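Local coordinates for protein putative secreted lipase (Streptomyces sp. W007, PDB 5H6B) that probably hydrolyses the ester bonds of triacylglycerols as a secreted, thermostable lipase of the alpha/beta-hydrolase superfamily, at residues A[47-52]-A[241-246]; A[111-116]-A[136-141]; A[194-199]-A[208-213]; A[224-229]-A[258-263]. One frame throughout, in Å; residues are numbered along the deposited sequence.

Contact 1 of 4, residues A[47-52]-A[241-246]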
loop_
_atom_site.group_PDB
_atom_site.type_symbol
_atom_site.label_atom_id
_atom_site.label_comp_id
_atom_site.label_asym_id
_atom_site.label_seq_id
_atom_site.Cartn_x
_atom_site.Cartn_y
_atom_site.Cartn_z
ATOM N N LEU A 47 4.954 1.137 -11.865
ATOM C CA LEU A 47 5.600 1.754 -13.040
ATOM C C LEU A 47 5.531 3.293 -13.079
ATOM O O LEU A 47 6.403 3.914 -13.679
ATOM C CB LEU A 47 5.044 1.196 -14.354
ATOM C CG LEU A 47 5.386 -0.276 -14.640
ATOM C CD1 LEU A 47 4.609 -0.751 -15.856
ATOM C CD2 LEU A 47 6.874 -0.478 -14.847
ATOM N N VAL A 48 4.514 3.905 -12.463
ATOM C CA VAL A 48 4.483 5.362 -12.356
ATOM C C VAL A 48 5.096 5.816 -11.033
ATOM O O VAL A 48 6.028 6.612 -11.037
ATOM C CB VAL A 48 3.062 5.935 -12.569
ATOM C CG1 VAL A 48 3.047 7.447 -12.360
ATOM C CG2 VAL A 48 2.564 5.594 -13.973
ATOM N N LEU A 49 4.598 5.299 -9.913
ATOM C CA LEU A 49 5.029 5.794 -8.592
ATOM C C LEU A 49 6.492 5.587 -8.252
ATOM O O LEU A 49 7.095 6.480 -7.651
ATOM C CB LEU A 49 4.182 5.220 -7.452
ATOM C CG LEU A 49 4.581 5.643 -6.023
ATOM C CD1 LEU A 49 4.512 7.161 -5.856
ATOM C CD2 LEU A 49 3.717 4.947 -4.968
ATOM N N ALA A 50 7.063 4.428 -8.578
ATOM C CA ALA A 50 8.473 4.180 -8.230
ATOM C C ALA A 50 9.431 5.166 -8.898
ATOM O O ALA A 50 10.203 5.807 -8.190
ATOM C CB ALA A 50 8.898 2.734 -8.468
ATOM N N PRO A 51 9.356 5.334 -10.238
ATOM C CA PRO A 51 10.138 6.428 -10.873
ATOM C C PRO A 51 9.825 7.833 -10.347
ATOM O O PRO A 51 10.713 8.659 -10.249
ATOM C CB PRO A 51 9.732 6.363 -12.355
ATOM C CG PRO A 51 9.225 4.987 -12.559
ATOM C CD PRO A 51 8.640 4.525 -11.238
ATOM N N TYR A 52 8.561 8.094 -10.036
ATOM C CA TYR A 52 8.143 9.383 -9.487
ATOM C C TYR A 52 8.852 9.684 -8.164
ATOM O O TYR A 52 9.264 10.814 -7.926
ATOM C CB TYR A 52 6.632 9.352 -9.308
ATOM C CG TYR A 52 5.958 10.593 -8.793
ATOM C CD1 TYR A 52 5.914 10.866 -7.416
ATOM C CD2 TYR A 52 5.290 11.463 -9.670
ATOM C CE1 TYR A 52 5.263 11.987 -6.934
ATOM C CE2 TYR A 52 4.630 12.584 -9.191
ATOM C CZ TYR A 52 4.618 12.838 -7.822
ATOM O OH TYR A 52 3.980 13.942 -7.343
ATOM N N ILE A 241 -1.919 12.897 -8.907
ATOM C CA ILE A 241 -2.490 13.674 -7.812
ATOM C C ILE A 241 -2.337 12.870 -6.523
ATOM O O ILE A 241 -1.745 13.356 -5.551
ATOM C CB ILE A 241 -3.957 14.067 -8.098
ATOM C CG1 ILE A 241 -3.999 15.115 -9.213
ATOM C CG2 ILE A 241 -4.617 14.620 -6.847
ATOM C CD1 ILE A 241 -5.347 15.269 -9.889
ATOM N N ALA A 242 -2.817 11.622 -6.541
ATOM C CA ALA A 242 -2.599 10.713 -5.424
ATOM C C ALA A 242 -1.115 10.581 -5.089
ATOM O O ALA A 242 -0.738 10.673 -3.919
ATOM C CB ALA A 242 -3.208 9.354 -5.685
ATOM N N PHE A 243 -0.265 10.419 -6.097
ATOM C CA PHE A 243 1.168 10.232 -5.822
ATOM C C PHE A 243 1.863 11.484 -5.246
ATOM O O PHE A 243 2.771 11.359 -4.427
ATOM C CB PHE A 243 1.906 9.681 -7.062
ATOM C CG PHE A 243 1.375 8.345 -7.569
ATOM C CD1 PHE A 243 0.666 7.458 -6.739
ATOM C CD2 PHE A 243 1.617 7.953 -8.888
ATOM C CE1 PHE A 243 0.201 6.228 -7.224
ATOM C CE2 PHE A 243 1.149 6.722 -9.372
ATOM C CZ PHE A 243 0.450 5.860 -8.537
ATOM N N HIS A 244 1.426 12.675 -5.651
ATOM C CA HIS A 244 1.898 13.916 -5.034
ATOM C C HIS A 244 1.592 13.934 -3.549
ATOM O O HIS A 244 2.452 14.327 -2.731
ATOM C CB HIS A 244 1.263 15.128 -5.695
ATOM C CG HIS A 244 1.915 16.422 -5.332
ATOM N ND1 HIS A 244 1.461 17.224 -4.303
ATOM C CD2 HIS A 244 2.989 17.055 -5.866
ATOM C CE1 HIS A 244 2.234 18.294 -4.220
ATOM N NE2 HIS A 244 3.165 18.218 -5.159
ATOM N N GLU A 245 0.371 13.501 -3.207
ATOM C CA GLU A 245 -0.033 13.379 -1.807
ATOM C C GLU A 245 0.799 12.326 -1.074
ATOM O O GLU A 245 1.149 12.519 0.075
ATOM C CB GLU A 245 -1.535 13.106 -1.687
ATOM C CG GLU A 245 -2.111 13.350 -0.304
ATOM C CD GLU A 245 -2.051 14.818 0.138
ATOM O OE1 GLU A 245 -1.678 15.709 -0.649
ATOM O OE2 GLU A 245 -2.385 15.084 1.298
ATOM N N VAL A 246 1.173 11.247 -1.758
ATOM C CA VAL A 246 2.126 10.289 -1.194
ATOM C C VAL A 246 3.483 10.952 -0.901
ATOM O O VAL A 246 4.084 10.709 0.148
ATOM C CB VAL A 246 2.323 9.052 -2.104
ATOM C CG1 VAL A 246 3.402 8.125 -1.552
ATOM C CG2 VAL A 246 1.020 8.290 -2.251
#
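Phe243, reaching out from helix 240-250, is met by Leu49 over its face and by Val48 at its edge. Leu49 CB stands above the ring centre, 3.8 Å from the Phe243 centroid and only 8° off the normal, a clean CH-pi contact. The same side chain continues toward the root of the ring, where Leu49 CD1 lies 3.8 Å from Phe243 CG. Val48 approaches in the ring plane instead, with Val48 CG1 3.6 Å from Phe243 CE2. Phe243 is itself a donor to a second aromatic: its CB sits over the centre of the Tyr52 ring, 4.1 Å from that centroid.

Tyr52 has CG anti to its own backbone N (chi1 -178°), which starts the ring toward the opposing helix. The phenol oxygen finishes against the backbone of His244, the residue after Phe243, with Tyr52 OH lying 3.1 Å from His244 CA and also at the edge of the imidazole. No hydrogen bond crosses here; His244 ND1 pairs with Thr258 OG1 instead. One shell further out, Arg56 makes a cation-pi contact with Tyr52 and its NH1 bonds to Tyr52 O. On the inner side Leu49 and Val246 both rest on Val106 of strand 103-108. The two helices thus meet on one face of the central parallel sheet, the layered arrangement of the alpha/beta-hydrolase fold.

Contact 2 of 4, residues A[111-116]-A[136-141]. With ZN (zinc ion), chain D.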
loop_
_atom_site.group_PDB
_atom_site.type_symbol
_atom_site.label_atom_id
_atom_site.label_comp_id
_atom_site.label_asym_id
_atom_site.label_seq_id
_atom_site.Cartn_x
_atom_site.Cartn_y
_atom_site.Cartn_z
ATOM N N GLY A 111 -2.363 -4.082 -0.270
ATOM C CA GLY A 111 -1.031 -3.714 0.206
ATOM C C GLY A 111 -0.972 -2.549 1.182
ATOM O O GLY A 111 0.033 -2.363 1.856
ATOM N N GLY A 112 -2.017 -1.728 1.219
ATOM C CA GLY A 112 -2.155 -0.686 2.231
ATOM C C GLY A 112 -2.719 -1.221 3.543
ATOM O O GLY A 112 -2.517 -0.614 4.589
ATOM N N MET A 113 -3.431 -2.347 3.483
ATOM C CA MET A 113 -4.021 -2.956 4.672
ATOM C C MET A 113 -3.113 -3.988 5.343
ATOM O O MET A 113 -2.909 -3.930 6.548
ATOM C CB MET A 113 -5.378 -3.574 4.336
ATOM C CG MET A 113 -5.984 -4.381 5.478
ATOM S SD MET A 113 -5.464 -6.103 5.403
ATOM C CE MET A 113 -6.576 -6.788 4.174
ATOM N N MET A 114 -2.603 -4.939 4.568
ATOM C CA MET A 114 -1.754 -6.025 5.084
ATOM C C MET A 114 -0.593 -5.624 6.022
ATOM O O MET A 114 -0.332 -6.348 6.968
ATOM C CB MET A 114 -1.209 -6.871 3.910
ATOM C CG MET A 114 -0.148 -7.908 4.275
ATOM S SD MET A 114 1.512 -7.227 4.258
ATOM C CE MET A 114 1.979 -7.559 2.557
ATOM N N PRO A 115 0.136 -4.516 5.745
ATOM C CA PRO A 115 1.195 -4.051 6.682
ATOM C C PRO A 115 0.746 -3.761 8.146
ATOM O O PRO A 115 1.568 -3.814 9.068
ATOM C CB PRO A 115 1.693 -2.769 6.028
ATOM C CG PRO A 115 1.457 -2.981 4.564
ATOM C CD PRO A 115 0.193 -3.788 4.465
ATOM N N ASN A 116 -0.537 -3.474 8.354
ATOM C CA ASN A 116 -1.074 -3.322 9.705
ATOM C C ASN A 116 -0.972 -4.616 10.522
ATOM O O ASN A 116 -0.817 -4.567 11.746
ATOM C CB ASN A 116 -2.509 -2.812 9.652
ATOM C CG ASN A 116 -2.606 -1.438 9.011
ATOM O OD1 ASN A 116 -3.177 -1.270 7.931
ATOM N ND2 ASN A 116 -2.022 -0.455 9.654
ATOM N N PRO A 136 -6.737 1.590 0.705
ATOM C CA PRO A 136 -6.524 0.365 1.489
ATOM C C PRO A 136 -7.831 -0.222 2.048
ATOM O O PRO A 136 -8.665 0.540 2.557
ATOM C CB PRO A 136 -5.646 0.854 2.630
ATOM C CG PRO A 136 -6.107 2.262 2.863
ATOM C CD PRO A 136 -6.488 2.799 1.518
ATOM N N ASP A 137 -8.034 -1.538 1.952
ATOM C CA ASP A 137 -9.238 -2.137 2.564
ATOM C C ASP A 137 -9.032 -2.467 4.037
ATOM O O ASP A 137 -9.051 -3.636 4.446
ATOM C CB ASP A 137 -9.785 -3.326 1.766
ATOM C CG ASP A 137 -8.781 -4.482 1.590
ATOM O OD1 ASP A 137 -7.539 -4.307 1.636
ATOM O OD2 ASP A 137 -9.286 -5.587 1.364
ATOM N N ASN A 138 -8.913 -1.415 4.852
ATOM C CA ASN A 138 -8.449 -1.559 6.259
ATOM C C ASN A 138 -9.422 -2.297 7.191
ATOM O O ASN A 138 -8.995 -2.834 8.223
ATOM C CB ASN A 138 -8.022 -0.199 6.847
ATOM C CG ASN A 138 -6.591 0.179 6.461
ATOM O OD1 ASN A 138 -5.680 -0.628 6.624
ATOM N ND2 ASN A 138 -6.381 1.413 5.987
ATOM N N HIS A 139 -10.708 -2.312 6.825
ATOM C CA HIS A 139 -11.716 -3.156 7.489
ATOM C C HIS A 139 -12.380 -4.117 6.515
ATOM O O HIS A 139 -13.542 -4.486 6.674
ATOM C CB HIS A 139 -12.731 -2.277 8.220
ATOM C CG HIS A 139 -12.064 -1.236 9.045
ATOM N ND1 HIS A 139 -11.699 -0.020 8.526
ATOM C CD2 HIS A 139 -11.570 -1.275 10.298
ATOM C CE1 HIS A 139 -11.064 0.675 9.443
ATOM N NE2 HIS A 139 -10.976 -0.063 10.526
ATOM N N GLY A 140 -11.602 -4.553 5.530
ATOM C CA GLY A 140 -12.024 -5.577 4.617
ATOM C C GLY A 140 -12.969 -5.035 3.594
ATOM O O GLY A 140 -13.141 -3.832 3.497
ATOM N N THR A 141 -13.569 -5.948 2.841
ATOM C CA THR A 141 -14.459 -5.635 1.724
ATOM C C THR A 141 -15.382 -6.853 1.500
ATOM O O THR A 141 -15.580 -7.638 2.422
ATOM C CB THR A 141 -13.638 -5.272 0.462
ATOM O OG1 THR A 141 -14.514 -4.952 -0.613
ATOM C CG2 THR A 141 -12.712 -6.428 0.006
HETATM ZN ZN ZN D . -10.971 0.429 12.727
HETATM O O HOH W 1 -3.439 2.004 5.358
#
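Met113, Asn138 and Asp137 carry most of this buried contact between helix 110-113 and the loop after strand 128-134. Met113 CG presses on the loop backbone, 3.3 Å from Asp137 O. Its chain then folds at chi2 (-90°) and again at chi3, and the terminal methyl comes round to the carboxylate, Met113 CE lying 3.7 Å from Asp137 OD1. Asp137, at the centre of an inverse gamma turn, sends its other oxygen, OD2, to Gln170 NE2. Replacing Met113 by alanine would probably open a gap beside Asp137 and leave its carbonyl and carboxylate without the CG and CE atoms that now cover them.

Asn138 turns its amide toward the helix. Asn138 OD1 rests 3.5 Å from Met113 CA, while ND2 works on two fronts: it bonds to Gln209 O and also donates to a water, 3.1 Å from Asn138 ND2. That water in turn donates to the helix, 2.9 Å from Gly112 O, and so bridges the two segments. Nearby, Pro136 CB comes to 3.7 Å from Gly112 C, and a CB on Gly112 would point toward Pro136 CB and clash with it.

His139 points away from the helix and binds zinc through NE2, at 2.3 Å, with Asp185 as another ligand. Gly111 closes a GxSxG sequence that fits the nucleophile elbow of lipases. Around this point Ile80 of helix 80-98 touches Met113, as do Phe176, Ile177 and Leu180 of helix 175-181, while Asn116 lies against Leu131 of strand 128-134.

Contact 3 of 4, residues A[194-199]-A[208-213]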
loop_
_atom_site.group_PDB
_atom_site.type_symbol
_atom_site.label_atom_id
_atom_site.label_comp_id
_atom_site.label_asym_id
_atom_site.label_seq_id
_atom_site.Cartn_x
_atom_site.Cartn_y
_atom_site.Cartn_z
ATOM N N VAL A 194 -4.036 7.851 4.752
ATOM C CA VAL A 194 -4.928 7.098 3.888
ATOM C C VAL A 194 -5.437 8.065 2.822
ATOM O O VAL A 194 -5.892 9.169 3.133
ATOM C CB VAL A 194 -6.115 6.482 4.641
ATOM C CG1 VAL A 194 -7.051 5.765 3.682
ATOM C CG2 VAL A 194 -5.640 5.522 5.709
ATOM N N ILE A 195 -5.316 7.648 1.564
ATOM C CA ILE A 195 -5.827 8.394 0.440
ATOM C C ILE A 195 -6.864 7.480 -0.200
ATOM O O ILE A 195 -6.545 6.373 -0.641
ATOM C CB ILE A 195 -4.714 8.760 -0.556
ATOM C CG1 ILE A 195 -3.570 9.496 0.150
ATOM C CG2 ILE A 195 -5.282 9.595 -1.694
ATOM C CD1 ILE A 195 -2.265 9.463 -0.596
ATOM N N ALA A 196 -8.107 7.961 -0.224
ATOM C CA ALA A 196 -9.245 7.240 -0.726
ATOM C C ALA A 196 -9.936 8.062 -1.787
ATOM O O ALA A 196 -9.789 9.297 -1.833
ATOM C CB ALA A 196 -10.212 6.934 0.408
ATOM N N THR A 197 -10.704 7.365 -2.622
ATOM C CA THR A 197 -11.525 7.993 -3.664
ATOM C C THR A 197 -12.993 7.594 -3.451
ATOM O O THR A 197 -13.323 6.422 -3.174
ATOM C CB THR A 197 -11.074 7.623 -5.096
ATOM O OG1 THR A 197 -12.034 8.097 -6.039
ATOM C CG2 THR A 197 -10.905 6.107 -5.288
ATOM N N LYS A 198 -13.874 8.566 -3.630
ATOM C CA LYS A 198 -15.290 8.378 -3.392
ATOM C C LYS A 198 -15.894 7.552 -4.513
ATOM O O LYS A 198 -16.982 7.057 -4.364
ATOM C CB LYS A 198 -16.005 9.726 -3.290
ATOM C CG LYS A 198 -16.380 10.331 -4.635
ATOM C CD LYS A 198 -16.636 11.818 -4.554
ATOM C CE LYS A 198 -17.852 12.144 -3.725
ATOM N NZ LYS A 198 -17.952 13.624 -3.617
ATOM N N TYR A 199 -15.191 7.418 -5.643
ATOM C CA TYR A 199 -15.643 6.551 -6.736
ATOM C C TYR A 199 -15.087 5.120 -6.623
ATOM O O TYR A 199 -15.139 4.366 -7.597
ATOM C CB TYR A 199 -15.275 7.185 -8.075
ATOM C CG TYR A 199 -15.786 8.591 -8.180
ATOM C CD1 TYR A 199 -17.151 8.851 -8.375
ATOM C CD2 TYR A 199 -14.917 9.672 -8.041
ATOM C CE1 TYR A 199 -17.629 10.152 -8.458
ATOM C CE2 TYR A 199 -15.382 10.975 -8.127
ATOM C CZ TYR A 199 -16.734 11.212 -8.323
ATOM O OH TYR A 199 -17.158 12.526 -8.392
ATOM N N THR A 208 -14.752 3.118 5.094
ATOM C CA THR A 208 -14.127 1.998 5.802
ATOM C C THR A 208 -12.628 1.823 5.482
ATOM O O THR A 208 -11.932 1.059 6.159
ATOM C CB THR A 208 -14.823 0.652 5.505
ATOM O OG1 THR A 208 -14.755 0.364 4.098
ATOM C CG2 THR A 208 -16.287 0.665 5.968
ATOM N N GLN A 209 -12.135 2.519 4.459
ATOM C CA GLN A 209 -10.706 2.535 4.150
ATOM C C GLN A 209 -9.939 3.381 5.163
ATOM O O GLN A 209 -8.778 3.105 5.448
ATOM C CB GLN A 209 -10.466 3.074 2.746
ATOM C CG GLN A 209 -11.181 2.281 1.660
ATOM C CD GLN A 209 -11.056 2.938 0.313
ATOM O OE1 GLN A 209 -10.108 3.683 0.056
ATOM N NE2 GLN A 209 -12.023 2.686 -0.558
ATOM N N TYR A 210 -10.605 4.411 5.694
ATOM C CA TYR A 210 -10.008 5.328 6.660
ATOM C C TYR A 210 -9.616 4.642 7.960
ATOM O O TYR A 210 -10.294 3.729 8.413
ATOM C CB TYR A 210 -10.958 6.481 6.999
ATOM C CG TYR A 210 -11.252 7.457 5.893
ATOM C CD1 TYR A 210 -10.332 7.707 4.861
ATOM C CD2 TYR A 210 -12.443 8.191 5.904
ATOM C CE1 TYR A 210 -10.624 8.626 3.867
ATOM C CE2 TYR A 210 -12.738 9.115 4.913
ATOM C CZ TYR A 210 -11.816 9.325 3.903
ATOM O OH TYR A 210 -12.084 10.221 2.909
ATOM N N LEU A 211 -8.506 5.108 8.534
ATOM C CA LEU A 211 -8.026 4.662 9.825
ATOM C C LEU A 211 -8.398 5.677 10.918
ATOM O O LEU A 211 -8.710 6.830 10.654
ATOM C CB LEU A 211 -6.514 4.469 9.784
ATOM C CG LEU A 211 -5.997 3.298 8.940
ATOM C CD1 LEU A 211 -4.502 3.460 8.707
ATOM C CD2 LEU A 211 -6.262 1.953 9.585
ATOM N N ASP A 212 -8.355 5.215 12.155
ATOM C CA ASP A 212 -8.665 6.035 13.315
ATOM C C ASP A 212 -7.526 5.954 14.317
ATOM O O ASP A 212 -7.007 4.877 14.603
ATOM C CB ASP A 212 -9.948 5.531 13.955
ATOM C CG ASP A 212 -10.203 6.125 15.325
ATOM O OD1 ASP A 212 -10.804 7.217 15.413
ATOM O OD2 ASP A 212 -9.839 5.455 16.310
ATOM N N GLY A 213 -7.180 7.101 14.874
ATOM C CA GLY A 213 -6.144 7.193 15.880
ATOM C C GLY A 213 -5.634 8.618 15.969
ATOM O O GLY A 213 -5.957 9.456 15.114
HETATM O O HOH W 2 -10.374 4.550 -2.391
#
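Val194 and Ala196, on strand 191-196 of the alpha/beta-hydrolase sheet, face Gln209, Tyr210 and Leu211 of the loop that leads on to strand 216-220.

The apolar contacts fall mostly to the two branches of Val194. Its CG1, anti to the backbone N (chi1 177°), comes to the Tyr210 ring in the ring plane, 4.0 Å from Tyr210 CD1; it also lies against the loop backbone. The other branch goes to the residue after it, Val194 CG2 being 3.8 Å from Leu211 CD1, with the two side chains crossing at about a right angle. An alanine in place of Val194 would probably leave a gap beside both the Tyr210 edge and the Leu211 methyl, freeing them to shift. Further along the strand Ala196 CB meets the same tyrosine, 3.9 Å from Tyr210 CE1.

The polar part belongs to Gln209. Its chain is extended beyond CG, and the amide oxygen ends beside Ala196, Gln209 OE1 lying 3.3 Å from Ala196 CB. NE2 bonds to Val203 O and, weakly, to OD2 of Asp200, the probable acid of a Ser-His-Asp triad; Gln209 would then be a second-shell residue of the catalytic site. Thr197 OG1 takes the N-H of Tyr199 in an ST turn as the strand ends. At the first residue of that turn a water joins the segments, accepting from Thr197 N at 2.8 Å and donating to Gln209 OE1 at 2.6 Å.

Contact 4 of 4, residues A[224-229]-A[258-263]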
loop_
_atom_site.group_PDB
_atom_site.type_symbol
_atom_site.label_atom_id
_atom_site.label_comp_id
_atom_site.label_asym_id
_atom_site.label_seq_id
_atom_site.Cartn_x
_atom_site.Cartn_y
_atom_site.Cartn_z
ATOM N N LEU A 224 -8.780 17.155 -2.912
ATOM C CA LEU A 224 -7.562 17.639 -3.562
ATOM C C LEU A 224 -7.849 18.091 -4.998
ATOM O O LEU A 224 -7.363 19.128 -5.430
ATOM C CB LEU A 224 -6.499 16.535 -3.567
ATOM C CG LEU A 224 -6.172 15.876 -2.229
ATOM C CD1 LEU A 224 -5.178 14.756 -2.444
ATOM C CD2 LEU A 224 -5.640 16.931 -1.259
ATOM N N CYS A 225 -8.603 17.286 -5.739
ATOM C CA CYS A 225 -9.041 17.645 -7.068
ATOM C C CYS A 225 -10.468 17.130 -7.279
ATOM O O CYS A 225 -10.663 15.932 -7.473
ATOM C CB CYS A 225 -8.094 17.092 -8.134
ATOM S SG CYS A 225 -8.532 17.557 -9.830
ATOM N N PRO A 226 -11.470 18.039 -7.243
ATOM C CA PRO A 226 -12.887 17.702 -7.458
ATOM C C PRO A 226 -13.218 16.931 -8.742
ATOM O O PRO A 226 -14.204 16.183 -8.758
ATOM C CB PRO A 226 -13.579 19.081 -7.511
ATOM C CG PRO A 226 -12.690 19.984 -6.726
ATOM C CD PRO A 226 -11.293 19.467 -6.873
ATOM N N VAL A 227 -12.436 17.148 -9.805
ATOM C CA VAL A 227 -12.654 16.473 -11.093
ATOM C C VAL A 227 -11.741 15.246 -11.321
ATOM O O VAL A 227 -11.750 14.671 -12.406
ATOM C CB VAL A 227 -12.562 17.469 -12.287
ATOM C CG1 VAL A 227 -13.763 18.428 -12.295
ATOM C CG2 VAL A 227 -11.244 18.242 -12.283
ATOM N N ASP A 228 -10.973 14.837 -10.308
ATOM C CA ASP A 228 -10.258 13.552 -10.347
ATOM C C ASP A 228 -11.248 12.451 -9.950
ATOM O O ASP A 228 -11.570 12.273 -8.767
ATOM C CB ASP A 228 -9.032 13.569 -9.419
ATOM C CG ASP A 228 -8.194 12.299 -9.519
ATOM O OD1 ASP A 228 -8.634 11.329 -10.166
ATOM O OD2 ASP A 228 -7.090 12.261 -8.932
ATOM N N LEU A 229 -11.724 11.718 -10.952
ATOM C CA LEU A 229 -12.678 10.656 -10.743
ATOM C C LEU A 229 -12.042 9.249 -10.739
ATOM O O LEU A 229 -12.742 8.279 -11.007
ATOM C CB LEU A 229 -13.769 10.740 -11.819
ATOM C CG LEU A 229 -14.313 12.135 -12.164
ATOM C CD1 LEU A 229 -15.381 12.024 -13.240
ATOM C CD2 LEU A 229 -14.866 12.857 -10.937
ATOM N N THR A 258 -1.767 19.631 -2.577
ATOM C CA THR A 258 -2.037 18.878 -3.789
ATOM C C THR A 258 -3.335 19.395 -4.433
ATOM O O THR A 258 -4.394 19.398 -3.807
ATOM C CB THR A 258 -2.108 17.372 -3.486
ATOM O OG1 THR A 258 -0.888 16.949 -2.852
ATOM C CG2 THR A 258 -2.264 16.593 -4.788
ATOM N N THR A 259 -3.230 19.833 -5.683
ATOM C CA THR A 259 -4.363 20.339 -6.444
ATOM C C THR A 259 -4.440 19.574 -7.776
ATOM O O THR A 259 -3.601 18.712 -8.042
ATOM C CB THR A 259 -4.223 21.861 -6.722
ATOM O OG1 THR A 259 -3.187 22.087 -7.676
ATOM C CG2 THR A 259 -3.881 22.633 -5.457
ATOM N N CYS A 260 -5.427 19.910 -8.609
ATOM C CA CYS A 260 -5.526 19.372 -9.971
ATOM C C CYS A 260 -4.238 19.572 -10.829
ATOM O O CYS A 260 -3.939 18.752 -11.715
ATOM C CB CYS A 260 -6.747 19.968 -10.677
ATOM S SG CYS A 260 -8.347 19.644 -9.842
ATOM N N ALA A 261 -3.475 20.637 -10.546
ATOM C CA ALA A 261 -2.218 20.932 -11.249
ATOM C C ALA A 261 -1.187 19.821 -11.132
ATOM O O ALA A 261 -0.309 19.711 -11.985
ATOM C CB ALA A 261 -1.623 22.242 -10.764
ATOM N N SER A 262 -1.293 18.974 -10.108
ATOM C CA SER A 262 -0.402 17.814 -10.002
ATOM C C SER A 262 -0.638 16.703 -11.034
ATOM O O SER A 262 0.116 15.747 -11.048
ATOM C CB SER A 262 -0.482 17.211 -8.601
ATOM O OG SER A 262 -0.148 18.169 -7.624
ATOM N N VAL A 263 -1.662 16.808 -11.885
ATOM C CA VAL A 263 -2.029 15.712 -12.807
ATOM C C VAL A 263 -0.901 15.288 -13.756
ATOM O O VAL A 263 -0.861 14.131 -14.166
ATOM C CB VAL A 263 -3.318 16.029 -13.611
ATOM C CG1 VAL A 263 -3.032 16.992 -14.756
ATOM C CG2 VAL A 263 -3.977 14.755 -14.136
#
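Cys225 and Cys260 are covalently joined, and the bond is easiest to follow outward from Cys225. Its CB lies 3.9 Å from Cys260 CA. From there the chain extends with SG anti to the backbone N (chi1 -178°), and Cys225 SG bonds to Cys260 SG at 2.1 Å. The C-S-S-C torsion is 102°, a right-handed disulfide. Beyond the bond, the far sulphur has apolar neighbours from the turn that starts at Cys225: Val227 CG2 approaches to 4.0 Å from Cys260 SG, and Pro226 CD lies at 4.2 Å from that same SG. This is a type I turn, closed by Asp228 N bonding to Cys225 O.

Next to the disulfide, Leu224 accepts a CA-H...O contact, Thr259 CA being 3.4 Å from Leu224 O with an angle of 154° at the hydrogen. The Leu224 side chain reaches Thr258, its CD1 4.2 Å from Thr258 CB. Thr258 OG1 itself is engaged elsewhere, with Glu245 OE1 of helix 240-250. Thr259 OG1 accepts from Ala261 N in an ST turn at the start of the short 3-10 segment.

No hydrogen bond runs between the two segments, so the covalent link is the main tie holding the C-terminal tail to the loop after helix 221-224. Such a crosslink suits a secreted enzyme, and by limiting fraying of the tail may contribute to its thermostability.

How the contacts relate
From the N terminus, residues 47-52 come first and wait longest for their partner: contact 1 closes only at helix 240-250, so contacts 2 and 3 both fall within its span. Contact 2 closes a short loop around strand 128-134, and contact 3 follows it in series, closing the connection between strands 191-196 and 216-220. These two touch, for His139 ND1 meets the carbonyl oxygen of Thr208. Contact 4 opens before contact 1 has closed and ends after it, so they cross; Thr258 of contact 4 ties the tail to helix 240-250, which meets strand 191-196 through Ile195.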